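Long-range contacts in PA1221 (Pseudomonas aeruginosa, PDB 4DG8), which belongs to the ANL clan of AMP-binding enzymes, also carries a phosphopantetheine attachment region later in its chain, and here holds adenosine monophosphate: residues A[319-324]-A[332-337]; A[65-70]-A[156-161]; A[180-185]-A[372-377]. One frame throughout, in Å; residues are numbered along the deposited sequence.

In the fold
All three contacts lie in the AMP-binding part of the chain. Contact 2 comes first, packing helix 55-72 on the loop that leads to strand 166-172. That strand pairs with strand 180-185, which in turn pairs in contact 3 with 373-374, the edge strand of a seven-stranded mixed sheet; the centres of contacts 2 and 3 are about 23 Å apart. Contact 1 falls between the two segments of contact 3 in sequence and closes the edge of a separate five-stranded sheet, its centre about 28 Å from that of contact 3 and about 41 Å from that of contact 2. The side chains of I335 (contact 1) and I182 (contact 3) lie about 4 and 6 Å from the bound AMP.

Contact 1: A[319-324]-A[332-337]; sequences CCHVVT and DIPIGK
P334 lies over one face of the H321 imidazole, its CB 3.7 Å from the centroid of the H321 ring and 14° off the normal, a CH-pi contact. At the ring edge, near its plane, I333 CG2 comes within 4.1 Å of H321 CD2. H321 CG stands anti to the backbone N (chi1 178°), on the side of P334, and NE2 is hydrogen-bonded to D327, which would limit ring rotation. I333 CG2 also meets V323 CG2 at 3.7 Å, the two side chains crossing at about a right angle beside V293 of helix 290-299. Strands 319-322 and 337-338 are the last two of a mixed five-stranded sheet, paired antiparallel through C320 and K337: C320 N donates to K337 O (3.1 Å) and K337 N to C320 O (3.2 Å). Just before this pair, I335 and G336 both face L412 of strand 412-416, a classic beta bulge, where G336 has a positive phi of 75°. G336 CA makes a CA-H...O contact with C320 O (3.6 Å), and C319 CB packs on I335 O at 3.1 Å. The side chain of I335 approaches the bound AMP to about 4 Å.

Contact 2: A[65-70]-A[156-161]; sequences LSDYLL and VARPCF
S66 is the first residue of the 65-70 helical segment to meet R158: its CB lies 3.4 Å from R158 NH1. S66 OG is hydrogen-bonded to S100 OG, so the serine links helix 55-72 to the residue that follows helix 88-99, while its CB borders R158 NH1. One residue on, D67 carries the polar centre of the contact. Its CG stands anti to the carbonyl carbon (chi1 -74°), and the carboxylate reaches nearer the loop than the bond leaving its CA would suggest. R158, extended from CG to NE, comes in end-on and closes both terminal nitrogens on a single oxygen: D67 OD1 accepts from R158 NH1 at 2.9 Å and from R158 NH2 at 2.8 Å, both bonds noticeably bent. The two nitrogens reach this oxygen from the same face, some 40° above the carboxylate plane, and the carboxylate and guanidinium planes are 27° apart. L70, one helical turn after D67, completes the contact with its two methyls. CD1 lies at the guanidinium edge, near its plane, 3.7 Å from R158 NH1, while CD2 meets P159 CG at 3.8 Å, leucine and proline tip to tip. Helix 55-72 is thereby joined to the loop that links strands 143-145 and 166-172 of the seven-stranded sheet. The backbone N of S155, in the same loop, gives D67 OD1 a further donor. With three N-H groups converging on one oxygen of a buried aspartate, and an arginine charge against it, the carboxylate is probably held ionised, while the leucine bordering R158 NH1 gives the ion pair an apolar flank.

Contact 3: A[180-185]-A[372-377]; sequences KAIACT and QGYRND
One edge of the seven-stranded mixed sheet is formed here, where I182 of strand 180-185 pairs antiparallel with Y374 of the short, weakly bonded strand 373-374, an outermost strand of that sheet within this chain. I182 and Y374 are a non-hydrogen-bonded pair, and their side chains lie side by side, pointing the same way, with I182 CG1 3.6 Å from Y374 CE1. K180 CB comes to 3.8 Å from Y374 CD1, on the opposite side of the ring plane from I182 CG1. At its far end the tyrosine OH is hydrogen-bonded to E313, a residue that I182 also touches, and the isoleucine side chain is about 6 Å from the bound AMP. Backbone bonds run along the pairing: A183 N to G373 O at 3.0 Å, Q372 N to A183 O at 2.9 Å, and R375 N to A181 O, short at 2.6 Å. From Y374 to D377 the chain forms a type I beta turn leading into helix 378-384; after the R375 bond the remaining polar links use side chains of N376 and D377. N376 CG sits between its own backbone N and carbonyl carbon (chi1 71°), and OD1 accepts from A181 N at 2.9 Å, along a nearly straight N-H line (176°) but with the donor well above the amide plane. N376 ND2 is spent on Q122 and on P179 O, so both ends of the amide are engaged. The K180 chain bends at chi2 and crosses D377 obliquely; its NZ lies 2.8 Å from D377 OD2, a salt bridge to the anti side of the carboxylate. That oxygen has a second charged partner in R380, on helix 378-384, whose N-cap position D377 occupies, its side chain capping a backbone N.

Contact 1: A[319-324]-A[332-337]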
ATOM      1  N   CYS A 319      -1.248   6.944  11.700  1.00 25.47           N
ATOM      2  CA  CYS A 319      -0.769   8.247  12.153  1.00 23.11           C
ATOM      3  C   CYS A 319       0.022   8.975  11.067  1.00 26.08           C
ATOM      4  O   CYS A 319       0.693   8.347  10.250  1.00 23.95           O
ATOM      5  CB  CYS A 319       0.115   8.093  13.390  1.00 30.60           C
ATOM      6  SG  CYS A 319      -0.650   7.214  14.759  1.00 28.65           S
ATOM      7  N   CYS A 320      -0.062  10.303  11.062  1.00 25.29           N
ATOM      8  CA  CYS A 320       0.845  11.118  10.261  1.00 25.83           C
ATOM      9  C   CYS A 320       1.431  12.225  11.103  1.00 31.50           C
ATOM     10  O   CYS A 320       0.844  12.638  12.110  1.00 34.18           O
ATOM     11  CB  CYS A 320       0.147  11.736   9.057  1.00 20.52           C
ATOM     12  SG  CYS A 320      -0.411  10.534   7.870  1.00 20.90           S
ATOM     13  N   HIS A 321       2.599  12.696  10.680  1.00 28.00           N
ATOM     14  CA  HIS A 321       3.274  13.799  11.358  1.00 30.54           C
ATOM     15  C   HIS A 321       3.847  14.773  10.324  1.00 31.94           C
ATOM     16  O   HIS A 321       4.615  14.381   9.454  1.00 29.74           O
ATOM     17  CB  HIS A 321       4.387  13.265  12.272  1.00 25.42           C
ATOM     18  CG  HIS A 321       5.164  14.334  12.971  1.00 26.88           C
ATOM     19  ND1 HIS A 321       4.598  15.178  13.904  1.00 26.90           N
ATOM     20  CD2 HIS A 321       6.466  14.703  12.868  1.00 25.75           C
ATOM     21  CE1 HIS A 321       5.513  16.026  14.336  1.00 26.84           C
ATOM     22  NE2 HIS A 321       6.654  15.757  13.724  1.00 30.61           N
ATOM     23  N   VAL A 322       3.466  16.040  10.410  1.00 30.05           N
ATOM     24  CA  VAL A 322       4.071  17.033   9.543  1.00 31.31           C
ATOM     25  C   VAL A 322       5.437  17.382  10.132  1.00 27.90           C
ATOM     26  O   VAL A 322       5.539  17.811  11.281  1.00 29.92           O
ATOM     27  CB  VAL A 322       3.175  18.277   9.394  1.00 30.93           C
ATOM     28  CG1 VAL A 322       3.955  19.421   8.771  1.00 30.43           C
ATOM     29  CG2 VAL A 322       1.938  17.942   8.556  1.00 24.49           C
ATOM     30  N   VAL A 323       6.491  17.155   9.355  1.00 21.50           N
ATOM     31  CA  VAL A 323       7.845  17.295   9.872  1.00 23.36           C
ATOM     32  C   VAL A 323       8.211  18.742  10.162  1.00 29.43           C
ATOM     33  O   VAL A 323       8.037  19.597   9.300  1.00 25.19           O
ATOM     34  CB  VAL A 323       8.889  16.694   8.908  1.00 17.64           C
ATOM     35  CG1 VAL A 323      10.311  16.980   9.444  1.00 16.19           C
ATOM     36  CG2 VAL A 323       8.652  15.208   8.742  1.00 19.41           C
ATOM     37  N   THR A 324       8.703  19.024  11.369  1.00 29.47           N
ATOM     38  CA  THR A 324       9.121  20.385  11.686  1.00 27.46           C
ATOM     39  C   THR A 324      10.624  20.590  11.703  1.00 32.34           C
ATOM     40  O   THR A 324      11.417  19.644  11.644  1.00 26.61           O
ATOM     41  CB  THR A 324       8.637  20.856  13.081  1.00 41.29           C
ATOM     42  OG1 THR A 324       9.143  19.970  14.098  1.00 44.62           O
ATOM     43  CG2 THR A 324       7.127  20.929  13.137  1.00 35.76           C
ATOM     44  N   ASP A 332      14.859  10.219  15.642  1.00 29.50           N
ATOM     45  CA  ASP A 332      13.836   9.662  14.761  1.00 27.47           C
ATOM     46  C   ASP A 332      12.790  10.727  14.481  1.00 26.70           C
ATOM     47  O   ASP A 332      12.547  11.568  15.330  1.00 27.55           O
ATOM     48  CB  ASP A 332      13.140   8.472  15.435  1.00 26.57           C
ATOM     49  CG  ASP A 332      12.389   8.877  16.710  1.00 32.86           C
ATOM     50  OD1 ASP A 332      13.055   9.076  17.750  1.00 30.60           O
ATOM     51  OD2 ASP A 332      11.139   8.999  16.679  1.00 26.94           O
ATOM     52  N   ILE A 333      12.161  10.676  13.308  1.00 22.29           N
ATOM     53  CA  ILE A 333      11.033  11.560  13.001  1.00 26.54           C
ATOM     54  C   ILE A 333       9.772  10.974  13.622  1.00 29.44           C
ATOM     55  O   ILE A 333       9.448   9.813  13.354  1.00 20.87           O
ATOM     56  CB  ILE A 333      10.781  11.657  11.482  1.00 20.26           C
ATOM     57  CG1 ILE A 333      12.061  12.060  10.736  1.00 23.26           C
ATOM     58  CG2 ILE A 333       9.620  12.617  11.184  1.00 15.67           C
ATOM     59  CD1 ILE A 333      12.645  13.399  11.179  1.00 26.47           C
ATOM     60  N   PRO A 334       9.054  11.764  14.452  1.00 25.25           N
ATOM     61  CA  PRO A 334       7.793  11.278  15.033  1.00 23.26           C
ATOM     62  C   PRO A 334       6.874  10.740  13.944  1.00 26.31           C
ATOM     63  O   PRO A 334       6.981  11.180  12.781  1.00 21.79           O
ATOM     64  CB  PRO A 334       7.173  12.547  15.646  1.00 29.78           C
ATOM     65  CG  PRO A 334       8.344  13.433  15.968  1.00 30.83           C
ATOM     66  CD  PRO A 334       9.372  13.143  14.871  1.00 30.37           C
ATOM     67  N   ILE A 335       6.040   9.757  14.289  1.00 25.74           N
ATOM     68  CA  ILE A 335       4.967   9.328  13.392  1.00 24.98           C
ATOM     69  C   ILE A 335       3.688  10.083  13.748  1.00 32.45           C
ATOM     70  O   ILE A 335       2.644   9.907  13.122  1.00 30.96           O
ATOM     71  CB  ILE A 335       4.735   7.796  13.385  1.00 27.44           C
ATOM     72  CG1 ILE A 335       4.375   7.272  14.782  1.00 26.54           C
ATOM     73  CG2 ILE A 335       5.965   7.081  12.805  1.00 18.63           C
ATOM     74  CD1 ILE A 335       4.131   5.737  14.841  1.00 21.69           C
ATOM     75  N   GLY A 336       3.803  10.962  14.739  1.00 29.31           N
ATOM     76  CA  GLY A 336       2.756  11.929  15.039  1.00 20.74           C
ATOM     77  C   GLY A 336       1.501  11.439  15.736  1.00 24.34           C
ATOM     78  O   GLY A 336       1.566  10.777  16.781  1.00 25.24           O
ATOM     79  N   LYS A 337       0.347  11.804  15.181  1.00 27.33           N
ATOM     80  CA  LYS A 337      -0.934  11.499  15.815  1.00 30.60           C
ATOM     81  C   LYS A 337      -1.923  10.886  14.827  1.00 27.37           C
ATOM     82  O   LYS A 337      -1.685  10.888  13.619  1.00 34.89           O
ATOM     83  CB  LYS A 337      -1.518  12.767  16.451  1.00 32.85           C
ATOM     84  CG  LYS A 337      -0.649  13.367  17.562  1.00 41.60           C
ATOM     85  CD  LYS A 337      -1.172  14.739  18.020  1.00 42.34           C
ATOM     86  CE  LYS A 337      -0.322  15.334  19.143  1.00 50.90           C
ATOM     87  NZ  LYS A 337      -0.725  16.746  19.480  1.00 52.30           N
TER

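Contact 2: A[65-70]-A[156-161]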
ATOM      1  N   LEU A  65     -18.429   1.344 -18.571  1.00 33.82           N
ATOM      2  CA  LEU A  65     -17.803   0.104 -18.136  1.00 29.51           C
ATOM      3  C   LEU A  65     -18.629  -0.552 -17.016  1.00 27.75           C
ATOM      4  O   LEU A  65     -18.781  -1.776 -16.966  1.00 26.84           O
ATOM      5  CB  LEU A  65     -16.364   0.359 -17.680  1.00 23.10           C
ATOM      6  CG  LEU A  65     -15.622  -0.874 -17.160  1.00 21.43           C
ATOM      7  CD1 LEU A  65     -15.700  -1.998 -18.184  1.00 26.44           C
ATOM      8  CD2 LEU A  65     -14.157  -0.520 -16.856  1.00 22.54           C
ATOM      9  N   SER A  66     -19.167   0.270 -16.121  1.00 26.80           N
ATOM     10  CA  SER A  66     -19.984  -0.239 -15.029  1.00 25.11           C
ATOM     11  C   SER A  66     -21.233  -0.899 -15.594  1.00 30.18           C
ATOM     12  O   SER A  66     -21.740  -1.857 -15.019  1.00 33.01           O
ATOM     13  CB  SER A  66     -20.340   0.864 -14.025  1.00 20.98           C
ATOM     14  OG  SER A  66     -21.293   0.407 -13.070  1.00 26.17           O
ATOM     15  N   ASP A  67     -21.725  -0.390 -16.720  1.00 27.52           N
ATOM     16  CA  ASP A  67     -22.870  -1.010 -17.364  1.00 31.34           C
ATOM     17  C   ASP A  67     -22.514  -2.443 -17.741  1.00 29.38           C
ATOM     18  O   ASP A  67     -23.288  -3.386 -17.507  1.00 26.63           O
ATOM     19  CB  ASP A  67     -23.283  -0.237 -18.611  1.00 38.38           C
ATOM     20  CG  ASP A  67     -23.969   1.058 -18.291  1.00 37.76           C
ATOM     21  OD1 ASP A  67     -24.490   1.184 -17.164  1.00 30.59           O
ATOM     22  OD2 ASP A  67     -23.995   1.946 -19.178  1.00 39.44           O
ATOM     23  N   TYR A  68     -21.325  -2.604 -18.318  1.00 34.97           N
ATOM     24  CA  TYR A  68     -20.842  -3.960 -18.622  1.00 32.94           C
ATOM     25  C   TYR A  68     -20.675  -4.872 -17.356  1.00 33.38           C
ATOM     26  O   TYR A  68     -21.155  -6.039 -17.300  1.00 30.24           O
ATOM     27  CB  TYR A  68     -19.545  -3.851 -19.436  1.00 37.97           C
ATOM     28  CG  TYR A  68     -18.787  -5.150 -19.582  1.00 37.61           C
ATOM     29  CD1 TYR A  68     -19.000  -5.987 -20.670  1.00 38.52           C
ATOM     30  CD2 TYR A  68     -17.851  -5.533 -18.625  1.00 32.04           C
ATOM     31  CE1 TYR A  68     -18.303  -7.170 -20.801  1.00 43.54           C
ATOM     32  CE2 TYR A  68     -17.153  -6.708 -18.740  1.00 34.29           C
ATOM     33  CZ  TYR A  68     -17.378  -7.528 -19.829  1.00 42.96           C
ATOM     34  OH  TYR A  68     -16.673  -8.711 -19.932  1.00 43.42           O
ATOM     35  N   LEU A  69     -20.015  -4.335 -16.333  1.00 23.89           N
ATOM     36  CA  LEU A  69     -19.797  -5.089 -15.104  1.00 22.35           C
ATOM     37  C   LEU A  69     -21.123  -5.531 -14.477  1.00 29.82           C
ATOM     38  O   LEU A  69     -21.268  -6.667 -14.022  1.00 26.74           O
ATOM     39  CB  LEU A  69     -19.001  -4.259 -14.094  1.00 22.91           C
ATOM     40  CG  LEU A  69     -17.621  -3.775 -14.536  1.00 27.68           C
ATOM     41  CD1 LEU A  69     -16.916  -3.070 -13.368  1.00 23.69           C
ATOM     42  CD2 LEU A  69     -16.790  -4.955 -15.055  1.00 22.67           C
ATOM     43  N   LEU A  70     -22.087  -4.621 -14.434  1.00 29.05           N
ATOM     44  CA  LEU A  70     -23.375  -4.935 -13.841  1.00 28.21           C
ATOM     45  C   LEU A  70     -24.111  -5.956 -14.683  1.00 33.31           C
ATOM     46  O   LEU A  70     -24.850  -6.777 -14.150  1.00 37.51           O
ATOM     47  CB  LEU A  70     -24.218  -3.675 -13.664  1.00 30.16           C
ATOM     48  CG  LEU A  70     -23.691  -2.846 -12.496  1.00 28.34           C
ATOM     49  CD1 LEU A  70     -24.346  -1.479 -12.417  1.00 24.45           C
ATOM     50  CD2 LEU A  70     -23.809  -3.623 -11.177  1.00 25.65           C
ATOM     51  N   VAL A 156     -30.143   0.999 -15.657  1.00 61.92           N
ATOM     52  CA  VAL A 156     -31.316   1.736 -15.214  1.00 66.08           C
ATOM     53  C   VAL A 156     -31.002   2.410 -13.880  1.00 59.61           C
ATOM     54  O   VAL A 156     -31.278   3.599 -13.696  1.00 54.18           O
ATOM     55  CB  VAL A 156     -32.549   0.816 -15.085  1.00 62.92           C
ATOM     56  CG1 VAL A 156     -33.690   1.549 -14.394  1.00 65.49           C
ATOM     57  CG2 VAL A 156     -32.978   0.321 -16.458  1.00 58.92           C
ATOM     58  N   ALA A 157     -30.434   1.634 -12.955  1.00 52.53           N
ATOM     59  CA  ALA A 157     -29.978   2.145 -11.667  1.00 43.14           C
ATOM     60  C   ALA A 157     -28.797   1.323 -11.169  1.00 47.12           C
ATOM     61  O   ALA A 157     -28.805   0.100 -11.287  1.00 46.63           O
ATOM     62  CB  ALA A 157     -31.106   2.091 -10.662  1.00 44.50           C
ATOM     63  N   ARG A 158     -27.795   1.979 -10.591  1.00 37.05           N
ATOM     64  CA  ARG A 158     -26.665   1.255 -10.039  1.00 31.51           C
ATOM     65  C   ARG A 158     -26.987   0.889  -8.602  1.00 32.37           C
ATOM     66  O   ARG A 158     -27.771   1.576  -7.956  1.00 32.31           O
ATOM     67  CB  ARG A 158     -25.384   2.080 -10.129  1.00 32.91           C
ATOM     68  CG  ARG A 158     -25.228   2.684 -11.502  1.00 34.36           C
ATOM     69  CD  ARG A 158     -23.801   2.893 -11.950  1.00 28.14           C
ATOM     70  NE  ARG A 158     -23.880   3.508 -13.270  1.00 34.03           N
ATOM     71  CZ  ARG A 158     -23.831   2.833 -14.409  1.00 35.37           C
ATOM     72  NH1 ARG A 158     -23.640   1.514 -14.395  1.00 28.13           N
ATOM     73  NH2 ARG A 158     -23.962   3.480 -15.562  1.00 30.57           N
ATOM     74  N   PRO A 159     -26.384  -0.202  -8.107  1.00 41.33           N
ATOM     75  CA  PRO A 159     -26.676  -0.700  -6.760  1.00 42.04           C
ATOM     76  C   PRO A 159     -26.490   0.389  -5.712  1.00 33.56           C
ATOM     77  O   PRO A 159     -25.657   1.294  -5.872  1.00 33.05           O
ATOM     78  CB  PRO A 159     -25.631  -1.812  -6.565  1.00 48.60           C
ATOM     79  CG  PRO A 159     -25.258  -2.237  -7.953  1.00 43.38           C
ATOM     80  CD  PRO A 159     -25.309  -0.974  -8.762  1.00 40.24           C
ATOM     81  N   CYS A 160     -27.283   0.308  -4.651  1.00 34.96           N
ATOM     82  CA  CYS A 160     -27.157   1.227  -3.522  1.00 40.01           C
ATOM     83  C   CYS A 160     -26.406   0.518  -2.423  1.00 37.81           C
ATOM     84  O   CYS A 160     -26.614  -0.677  -2.187  1.00 45.32           O
ATOM     85  CB  CYS A 160     -28.527   1.658  -2.993  1.00 43.00           C
ATOM     86  SG  CYS A 160     -29.563   2.546  -4.183  1.00 70.60           S
ATOM     87  N   PHE A 161     -25.518   1.248  -1.766  1.00 29.01           N
ATOM     88  CA  PHE A 161     -24.746   0.679  -0.676  1.00 34.05           C
ATOM     89  C   PHE A 161     -24.234   1.790   0.210  1.00 30.83           C
ATOM     90  O   PHE A 161     -24.200   2.946  -0.200  1.00 29.24           O
ATOM     91  CB  PHE A 161     -23.587  -0.194  -1.199  1.00 25.56           C
ATOM     92  CG  PHE A 161     -22.734   0.474  -2.256  1.00 25.46           C
ATOM     93  CD1 PHE A 161     -21.628   1.234  -1.903  1.00 17.85           C
ATOM     94  CD2 PHE A 161     -23.042   0.330  -3.612  1.00 28.13           C
ATOM     95  CE1 PHE A 161     -20.832   1.832  -2.883  1.00 23.88           C
ATOM     96  CE2 PHE A 161     -22.261   0.935  -4.599  1.00 23.10           C
ATOM     97  CZ  PHE A 161     -21.156   1.684  -4.240  1.00 16.84           C
TER

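Contact 3: A[180-185]-A[372-377]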
ATOM      1  N   LYS A 180      -2.814 -13.399   3.079  1.00 22.25           N
ATOM      2  CA  LYS A 180      -4.071 -13.039   3.718  1.00 32.07           C
ATOM      3  C   LYS A 180      -4.718 -11.844   3.010  1.00 28.61           C
ATOM      4  O   LYS A 180      -4.072 -10.820   2.773  1.00 32.90           O
ATOM      5  CB  LYS A 180      -3.842 -12.752   5.204  1.00 26.03           C
ATOM      6  CG  LYS A 180      -3.200 -13.919   5.949  1.00 29.77           C
ATOM      7  CD  LYS A 180      -4.006 -15.219   5.777  1.00 33.70           C
ATOM      8  CE  LYS A 180      -3.372 -16.381   6.537  1.00 31.50           C
ATOM      9  NZ  LYS A 180      -4.196 -17.640   6.539  1.00 34.94           N
ATOM     10  N   ALA A 181      -5.994 -11.980   2.668  1.00 30.27           N
ATOM     11  CA  ALA A 181      -6.685 -10.927   1.931  1.00 30.27           C
ATOM     12  C   ALA A 181      -7.324  -9.905   2.863  1.00 21.36           C
ATOM     13  O   ALA A 181      -8.224 -10.241   3.622  1.00 23.82           O
ATOM     14  CB  ALA A 181      -7.727 -11.531   1.031  1.00 25.58           C
ATOM     15  N   ILE A 182      -6.860  -8.658   2.784  1.00 25.03           N
ATOM     16  CA  ILE A 182      -7.417  -7.577   3.596  1.00 28.54           C
ATOM     17  C   ILE A 182      -8.496  -6.815   2.839  1.00 24.49           C
ATOM     18  O   ILE A 182      -8.219  -6.203   1.818  1.00 26.21           O
ATOM     19  CB  ILE A 182      -6.310  -6.608   4.069  1.00 17.92           C
ATOM     20  CG1 ILE A 182      -5.343  -7.338   5.006  1.00 14.88           C
ATOM     21  CG2 ILE A 182      -6.913  -5.355   4.733  1.00 20.17           C
ATOM     22  CD1 ILE A 182      -4.001  -6.592   5.242  1.00 16.48           C
ATOM     23  N   ALA A 183      -9.736  -6.868   3.322  1.00 25.73           N
ATOM     24  CA  ALA A 183     -10.811  -6.160   2.614  1.00 24.79           C
ATOM     25  C   ALA A 183     -11.014  -4.797   3.226  1.00 23.48           C
ATOM     26  O   ALA A 183     -11.382  -4.669   4.393  1.00 23.00           O
ATOM     27  CB  ALA A 183     -12.118  -6.960   2.595  1.00 17.49           C
ATOM     28  N   CYS A 184     -10.742  -3.781   2.421  1.00 15.54           N
ATOM     29  CA  CYS A 184     -10.849  -2.398   2.838  1.00 18.46           C
ATOM     30  C   CYS A 184     -12.135  -1.789   2.277  1.00 23.72           C
ATOM     31  O   CYS A 184     -12.627  -2.180   1.239  1.00 21.62           O
ATOM     32  CB  CYS A 184      -9.623  -1.596   2.415  1.00 17.25           C
ATOM     33  SG  CYS A 184      -8.138  -2.088   3.397  1.00 23.46           S
ATOM     34  N   THR A 185     -12.650  -0.809   2.992  1.00 18.94           N
ATOM     35  CA  THR A 185     -14.029  -0.385   2.897  1.00 21.39           C
ATOM     36  C   THR A 185     -14.034   0.973   2.170  1.00 23.29           C
ATOM     37  O   THR A 185     -13.006   1.636   2.114  1.00 17.08           O
ATOM     38  CB  THR A 185     -14.511  -0.280   4.347  1.00 22.16           C
ATOM     39  OG1 THR A 185     -15.763  -0.943   4.531  1.00 46.48           O
ATOM     40  CG2 THR A 185     -14.520   1.135   4.825  1.00 13.85           C
ATOM     41  N   GLN A 372     -12.649  -4.536   6.970  1.00 16.85           N
ATOM     42  CA  GLN A 372     -13.689  -5.477   7.360  1.00 24.67           C
ATOM     43  C   GLN A 372     -13.033  -6.695   8.007  1.00 31.71           C
ATOM     44  O   GLN A 372     -13.566  -7.271   8.967  1.00 27.93           O
ATOM     45  CB  GLN A 372     -14.516  -5.882   6.140  1.00 22.80           C
ATOM     46  CG  GLN A 372     -15.574  -6.940   6.427  1.00 29.59           C
ATOM     47  CD  GLN A 372     -16.119  -7.575   5.163  1.00 39.15           C
ATOM     48  OE1 GLN A 372     -15.450  -8.393   4.521  1.00 37.42           O
ATOM     49  NE2 GLN A 372     -17.345  -7.202   4.795  1.00 36.73           N
ATOM     50  N   GLY A 373     -11.865  -7.083   7.487  1.00 29.08           N
ATOM     51  CA  GLY A 373     -11.125  -8.196   8.059  1.00 30.48           C
ATOM     52  C   GLY A 373     -10.316  -8.934   7.011  1.00 28.68           C
ATOM     53  O   GLY A 373     -10.096  -8.411   5.918  1.00 21.96           O
ATOM     54  N   TYR A 374      -9.882 -10.148   7.326  1.00 26.86           N
ATOM     55  CA  TYR A 374      -9.164 -10.938   6.335  1.00 25.98           C
ATOM     56  C   TYR A 374     -10.202 -11.743   5.610  1.00 27.36           C
ATOM     57  O   TYR A 374     -10.791 -12.658   6.173  1.00 26.02           O
ATOM     58  CB  TYR A 374      -8.146 -11.858   6.993  1.00 29.58           C
ATOM     59  CG  TYR A 374      -7.107 -11.089   7.755  1.00 29.31           C
ATOM     60  CD1 TYR A 374      -6.145 -10.329   7.085  1.00 25.42           C
ATOM     61  CD2 TYR A 374      -7.093 -11.101   9.139  1.00 24.62           C
ATOM     62  CE1 TYR A 374      -5.199  -9.600   7.780  1.00 20.27           C
ATOM     63  CE2 TYR A 374      -6.144 -10.379   9.844  1.00 27.10           C
ATOM     64  CZ  TYR A 374      -5.205  -9.630   9.159  1.00 22.85           C
ATOM     65  OH  TYR A 374      -4.263  -8.919   9.862  1.00 26.45           O
ATOM     66  N   ARG A 375     -10.412 -11.394   4.348  1.00 25.96           N
ATOM     67  CA  ARG A 375     -11.544 -11.902   3.594  1.00 25.20           C
ATOM     68  C   ARG A 375     -11.501 -13.424   3.557  1.00 22.99           C
ATOM     69  O   ARG A 375     -12.534 -14.099   3.582  1.00 30.27           O
ATOM     70  CB  ARG A 375     -11.515 -11.319   2.178  1.00 26.97           C
ATOM     71  CG  ARG A 375     -12.751 -11.611   1.356  1.00 30.08           C
ATOM     72  CD  ARG A 375     -13.949 -10.753   1.801  1.00 31.90           C
ATOM     73  NE  ARG A 375     -15.024 -10.950   0.841  1.00 24.00           N
ATOM     74  CZ  ARG A 375     -16.250 -10.445   0.928  1.00 34.33           C
ATOM     75  NH1 ARG A 375     -16.601  -9.664   1.950  1.00 30.47           N
ATOM     76  NH2 ARG A 375     -17.124 -10.715  -0.038  1.00 29.30           N
ATOM     77  N   ASN A 376     -10.283 -13.952   3.508  1.00 23.15           N
ATOM     78  CA  ASN A 376     -10.052 -15.386   3.437  1.00 26.55           C
ATOM     79  C   ASN A 376      -9.652 -16.106   4.736  1.00 34.08           C
ATOM     80  O   ASN A 376      -9.326 -17.300   4.693  1.00 29.60           O
ATOM     81  CB  ASN A 376      -9.035 -15.692   2.333  1.00 27.64           C
ATOM     82  CG  ASN A 376      -7.647 -15.241   2.692  1.00 29.64           C
ATOM     83  OD1 ASN A 376      -7.473 -14.318   3.496  1.00 26.32           O
ATOM     84  ND2 ASN A 376      -6.636 -15.908   2.121  1.00 23.92           N
ATOM     85  N   ASP A 377      -9.584 -15.395   5.862  1.00 29.84           N
ATOM     86  CA  ASP A 377      -9.284 -16.074   7.135  1.00 30.22           C
ATOM     87  C   ASP A 377     -10.167 -15.553   8.276  1.00 29.31           C
ATOM     88  O   ASP A 377      -9.853 -14.523   8.893  1.00 28.96           O
ATOM     89  CB  ASP A 377      -7.812 -15.810   7.471  1.00 33.44           C
ATOM     90  CG  ASP A 377      -7.258 -16.734   8.555  1.00 34.86           C
ATOM     91  OD1 ASP A 377      -8.028 -17.231   9.404  1.00 33.94           O
ATOM     92  OD2 ASP A 377      -6.026 -16.948   8.546  1.00 29.01           O
TER